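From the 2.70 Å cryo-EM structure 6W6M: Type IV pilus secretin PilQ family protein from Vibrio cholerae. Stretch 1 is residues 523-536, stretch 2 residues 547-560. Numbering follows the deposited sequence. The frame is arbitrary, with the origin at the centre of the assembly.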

# COMPACT_ATOMS: atom_id res chain seq x y z
N ILE A 523 32.23 35.67 -23.63
CA ILE A 523 32.88 35.59 -22.32
C ILE A 523 34.37 35.84 -22.52
O ILE A 523 34.98 35.29 -23.43
CB ILE A 523 32.64 34.24 -21.62
CG1 ILE A 523 31.17 34.08 -21.26
CG2 ILE A 523 33.46 34.15 -20.35
CD1 ILE A 523 30.80 32.71 -20.81
N PHE A 524 34.95 36.67 -21.66
CA PHE A 524 36.37 37.00 -21.70
C PHE A 524 37.01 36.60 -20.38
O PHE A 524 36.42 36.81 -19.32
CB PHE A 524 36.56 38.49 -21.95
CG PHE A 524 37.98 38.94 -21.94
CD1 PHE A 524 38.79 38.75 -23.04
CD2 PHE A 524 38.52 39.56 -20.82
CE1 PHE A 524 40.10 39.15 -23.03
CE2 PHE A 524 39.83 39.96 -20.80
CZ PHE A 524 40.62 39.76 -21.91
N GLN A 525 38.20 36.01 -20.43
CA GLN A 525 38.90 35.64 -19.21
C GLN A 525 40.39 35.93 -19.31
O GLN A 525 40.98 35.81 -20.38
CB GLN A 525 38.71 34.17 -18.86
CG GLN A 525 37.32 33.80 -18.50
CD GLN A 525 37.18 32.34 -18.24
OE1 GLN A 525 36.29 31.92 -17.52
NE2 GLN A 525 38.05 31.55 -18.83
N HIS A 526 40.99 36.25 -18.17
CA HIS A 526 42.41 36.53 -18.09
C HIS A 526 42.92 36.10 -16.73
O HIS A 526 42.20 36.18 -15.74
CB HIS A 526 42.67 38.01 -18.33
CG HIS A 526 44.11 38.38 -18.31
ND1 HIS A 526 45.02 37.87 -19.21
CD2 HIS A 526 44.81 39.21 -17.51
CE1 HIS A 526 46.21 38.37 -18.96
NE2 HIS A 526 46.11 39.19 -17.93
N SER A 527 44.17 35.63 -16.66
CA SER A 527 44.72 35.26 -15.36
C SER A 527 46.24 35.34 -15.36
O SER A 527 46.87 35.11 -16.38
CB SER A 527 44.27 33.86 -14.94
OG SER A 527 44.78 32.89 -15.83
N ILE A 528 46.81 35.66 -14.19
CA ILE A 528 48.24 35.85 -14.01
C ILE A 528 48.65 35.32 -12.65
O ILE A 528 48.04 35.67 -11.64
CB ILE A 528 48.64 37.34 -14.13
CG1 ILE A 528 48.41 37.85 -15.54
CG2 ILE A 528 50.09 37.52 -13.80
CD1 ILE A 528 48.53 39.34 -15.66
N ASN A 529 49.71 34.51 -12.60
CA ASN A 529 50.23 33.98 -11.34
C ASN A 529 51.74 34.18 -11.27
O ASN A 529 52.44 34.00 -12.26
CB ASN A 529 49.96 32.49 -11.18
CG ASN A 529 48.52 32.20 -10.93
OD1 ASN A 529 47.77 33.05 -10.46
ND2 ASN A 529 48.10 30.99 -11.26
N ASN A 530 52.23 34.52 -10.08
CA ASN A 530 53.65 34.65 -9.81
C ASN A 530 53.98 34.01 -8.48
O ASN A 530 53.16 34.00 -7.56
CB ASN A 530 54.07 36.12 -9.79
CG ASN A 530 54.05 36.75 -11.15
OD1 ASN A 530 55.08 36.87 -11.81
ND2 ASN A 530 52.88 37.18 -11.60
N SER A 531 55.19 33.46 -8.36
CA SER A 531 55.58 32.87 -7.09
C SER A 531 57.09 32.81 -6.97
O SER A 531 57.79 32.67 -7.97
CB SER A 531 54.98 31.47 -6.93
OG SER A 531 55.40 30.88 -5.72
N VAL A 532 57.59 32.91 -5.74
CA VAL A 532 59.01 32.85 -5.44
C VAL A 532 59.20 32.10 -4.12
O VAL A 532 58.43 32.30 -3.18
CB VAL A 532 59.64 34.25 -5.33
CG1 VAL A 532 61.08 34.16 -4.89
CG2 VAL A 532 59.56 34.99 -6.63
N ASP A 533 60.22 31.25 -4.05
CA ASP A 533 60.67 30.80 -2.74
C ASP A 533 62.18 30.89 -2.68
O ASP A 533 62.87 30.45 -3.59
CB ASP A 533 60.21 29.38 -2.40
CG ASP A 533 60.72 28.37 -3.35
OD1 ASP A 533 61.37 28.75 -4.33
OD2 ASP A 533 60.48 27.17 -3.12
N LYS A 534 62.70 31.48 -1.60
CA LYS A 534 64.09 31.89 -1.60
C LYS A 534 64.70 31.70 -0.22
O LYS A 534 64.07 31.20 0.71
CB LYS A 534 64.24 33.34 -2.04
CG LYS A 534 63.37 34.31 -1.31
CD LYS A 534 63.83 35.71 -1.63
CE LYS A 534 62.79 36.74 -1.31
NZ LYS A 534 62.98 37.98 -2.12
N VAL A 535 65.97 32.06 -0.12
CA VAL A 535 66.67 32.06 1.17
C VAL A 535 66.53 33.44 1.80
O VAL A 535 66.75 34.45 1.11
CB VAL A 535 68.13 31.68 0.97
CG1 VAL A 535 68.90 31.79 2.27
CG2 VAL A 535 68.22 30.26 0.45
N PRO A 536 66.18 33.53 3.09
CA PRO A 536 65.66 34.80 3.63
C PRO A 536 66.42 36.07 3.29
O PRO A 536 65.78 37.11 3.08
CB PRO A 536 65.66 34.51 5.13
CG PRO A 536 65.26 33.10 5.19
CD PRO A 536 65.97 32.43 4.04
N LEU A 547 71.03 32.54 -7.49
CA LEU A 547 71.55 31.27 -7.00
C LEU A 547 70.82 30.78 -5.76
O LEU A 547 71.13 29.68 -5.28
CB LEU A 547 73.04 31.40 -6.69
CG LEU A 547 74.05 31.67 -7.81
CD1 LEU A 547 75.45 31.91 -7.29
CD2 LEU A 547 74.03 30.51 -8.78
N PHE A 548 69.87 31.54 -5.23
CA PHE A 548 69.26 31.26 -3.94
C PHE A 548 67.74 31.31 -3.99
O PHE A 548 67.09 31.61 -3.00
CB PHE A 548 69.75 32.24 -2.88
CG PHE A 548 71.22 32.15 -2.60
CD1 PHE A 548 71.71 31.20 -1.72
CD2 PHE A 548 72.10 33.03 -3.18
CE1 PHE A 548 73.05 31.13 -1.45
CE2 PHE A 548 73.44 32.96 -2.92
CZ PHE A 548 73.92 32.01 -2.05
N ARG A 549 67.13 31.00 -5.14
CA ARG A 549 65.69 31.20 -5.24
C ARG A 549 65.15 30.40 -6.41
O ARG A 549 65.84 30.16 -7.40
CB ARG A 549 65.35 32.67 -5.41
CG ARG A 549 65.66 33.21 -6.77
CD ARG A 549 65.68 34.70 -6.76
NE ARG A 549 66.01 35.23 -8.07
CZ ARG A 549 66.43 36.46 -8.30
NH1 ARG A 549 66.58 37.31 -7.29
NH2 ARG A 549 66.72 36.85 -9.53
N ARG A 550 63.88 30.01 -6.29
CA ARG A 550 63.12 29.45 -7.40
C ARG A 550 61.98 30.40 -7.72
O ARG A 550 61.33 30.93 -6.81
CB ARG A 550 62.56 28.07 -7.08
CG ARG A 550 61.64 27.54 -8.14
CD ARG A 550 61.31 26.09 -7.91
NE ARG A 550 60.75 25.86 -6.59
CZ ARG A 550 60.62 24.67 -6.03
NH1 ARG A 550 61.02 23.59 -6.67
NH2 ARG A 550 60.09 24.57 -4.83
N THR A 551 61.76 30.62 -9.01
CA THR A 551 60.81 31.58 -9.54
C THR A 551 59.86 30.91 -10.52
O THR A 551 60.29 30.11 -11.37
CB THR A 551 61.56 32.73 -10.22
OG1 THR A 551 62.37 32.22 -11.28
CG2 THR A 551 62.42 33.49 -9.24
N TYR A 552 58.58 31.24 -10.41
CA TYR A 552 57.53 30.63 -11.23
C TYR A 552 56.60 31.72 -11.74
O TYR A 552 56.25 32.62 -10.97
CB TYR A 552 56.76 29.60 -10.41
CG TYR A 552 55.59 28.98 -11.12
CD1 TYR A 552 55.78 27.99 -12.08
CD2 TYR A 552 54.30 29.39 -10.86
CE1 TYR A 552 54.72 27.42 -12.73
CE2 TYR A 552 53.24 28.83 -11.52
CZ TYR A 552 53.45 27.85 -12.45
OH TYR A 552 52.38 27.29 -13.10
N GLU A 553 56.20 31.64 -13.00
CA GLU A 553 55.31 32.65 -13.57
C GLU A 553 54.43 32.06 -14.66
O GLU A 553 54.91 31.34 -15.53
CB GLU A 553 56.11 33.80 -14.12
CG GLU A 553 55.26 34.90 -14.66
CD GLU A 553 56.08 36.05 -15.16
OE1 GLU A 553 57.32 35.96 -15.12
OE2 GLU A 553 55.48 37.06 -15.59
N GLN A 554 53.14 32.40 -14.63
CA GLN A 554 52.20 31.82 -15.56
C GLN A 554 51.14 32.84 -15.97
O GLN A 554 50.82 33.74 -15.21
CB GLN A 554 51.53 30.59 -14.95
CG GLN A 554 50.65 29.85 -15.90
CD GLN A 554 50.16 28.58 -15.30
OE1 GLN A 554 50.55 28.20 -14.20
NE2 GLN A 554 49.26 27.90 -16.01
N MET A 555 50.68 32.79 -17.22
CA MET A 555 49.65 33.70 -17.72
C MET A 555 48.72 33.01 -18.73
O MET A 555 49.19 32.28 -19.60
CB MET A 555 50.29 34.93 -18.37
CG MET A 555 49.30 35.89 -19.00
SD MET A 555 50.04 37.37 -19.71
CE MET A 555 50.82 36.69 -21.18
N GLY A 556 47.42 33.25 -18.62
CA GLY A 556 46.45 32.65 -19.53
C GLY A 556 45.42 33.66 -20.00
O GLY A 556 45.12 34.63 -19.30
N LYS A 557 44.86 33.41 -21.18
CA LYS A 557 43.85 34.30 -21.74
C LYS A 557 42.89 33.52 -22.63
O LYS A 557 43.32 32.67 -23.41
CB LYS A 557 44.49 35.43 -22.53
CG LYS A 557 43.53 36.13 -23.44
CD LYS A 557 44.18 37.28 -24.15
CE LYS A 557 44.47 38.40 -23.20
NZ LYS A 557 44.87 39.62 -23.93
N SER A 558 41.60 33.84 -22.52
CA SER A 558 40.59 33.10 -23.27
C SER A 558 39.48 34.03 -23.71
O SER A 558 39.16 35.01 -23.04
CB SER A 558 40.01 31.96 -22.42
OG SER A 558 39.00 31.28 -23.13
N GLU A 559 38.86 33.70 -24.85
CA GLU A 559 37.80 34.55 -25.38
C GLU A 559 36.81 33.73 -26.20
O GLU A 559 37.22 32.92 -27.03
CB GLU A 559 38.39 35.66 -26.23
CG GLU A 559 37.38 36.62 -26.76
CD GLU A 559 38.02 37.72 -27.55
OE1 GLU A 559 39.26 37.68 -27.69
OE2 GLU A 559 37.30 38.62 -28.02
N LEU A 560 35.53 33.96 -25.94
CA LEU A 560 34.44 33.24 -26.66
C LEU A 560 33.43 34.27 -27.18
O LEU A 560 33.14 35.23 -26.46
CB LEU A 560 33.77 32.26 -25.69
CG LEU A 560 32.33 31.87 -26.03
CD1 LEU A 560 32.31 30.69 -26.98
CD2 LEU A 560 31.54 31.57 -24.78

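Strands 523-534 and 549-560 of this secretin chain run antiparallel, their N-to-C directions 173° apart and their axes 4.7 Å apart at closest approach. The register is unbroken: Ile-523 faces Leu-560, and each step up one strand is matched by a step down the other as far as Lys-534 and Arg-549. Hydrogen-bonded pairs alternate with non-hydrogen-bonded ones. Six pairs, Ile-523 with Leu-560, Gln-525 with Ser-558, Ser-527 with Gly-556, Asn-529 with Gln-554, Ser-531 with Tyr-552 and Asp-533 with Arg-550, each exchange two backbone hydrogen bonds. At Asn-529 both are short and fairly straight: its N lies 2.9 Å from Gln-554 O, and Gln-554 N lies 2.9 Å from Asn-529 O. Between these rungs, CA-H...O contacts use the same carbonyls; Val-532 CA, for example, approaches Arg-550 O to 3.3 Å. One further bond, from Val-535 N to Phe-548 O (3.1 Å), extends the ladder beyond Lys-534, and Val-535 CG2 rests 4.2 Å from Phe-548 CB.

Side chains alternate between the two faces along each strand, and directly paired residues share a face. On the face of Asp-533 and Arg-550 lies the salt bridge of the contact, in which Arg-550 NH2 donates to Asp-533 OD2 at 3.1 Å. The carboxylate oxygen sits at the edge of the guanidinium, near its plane, where the N-H groups point. With chi1 in p, the Asp-533 side chain ends close to the partner strand, and its OD1 also accepts a weak hydrogen bond from Arg-550 N (3.4 Å). Charge pairing thus reinforces a pair already joined twice through the backbone. Further along this face, Ser-531 CB lies at the edge of the Tyr-552 ring, and within the second strand Tyr-552 OH donates to Gln-554 OE1 at a very short 2.3 Å. Gly-556 leaves open space beside Ser-527, and at the far end Ile-523 CD1 meets Leu-560 CD2 at 4.2 Å, an apolar contact between two buried residues.

The other face carries Phe-524, His-526, Ile-528 and their partners. Ile-528 CG1 and Met-555 CG are 4.1 Å apart, while Met-555 SD stands 5.1 Å from the centroid of the His-526 ring, at its edge. His-526, with chi1 in t, leans over the neighbouring strand, bringing ND1 within 3.2 Å of Gly-556 O. Phe-524 leans likewise, its CZ 4.3 Å from Lys-557 CE, so an aliphatic part of the lysine packs against the ring. Lys-534 and Arg-549 approach through their CB atoms (3.6 Å), but their like-charged ends lead away from the opposing strand.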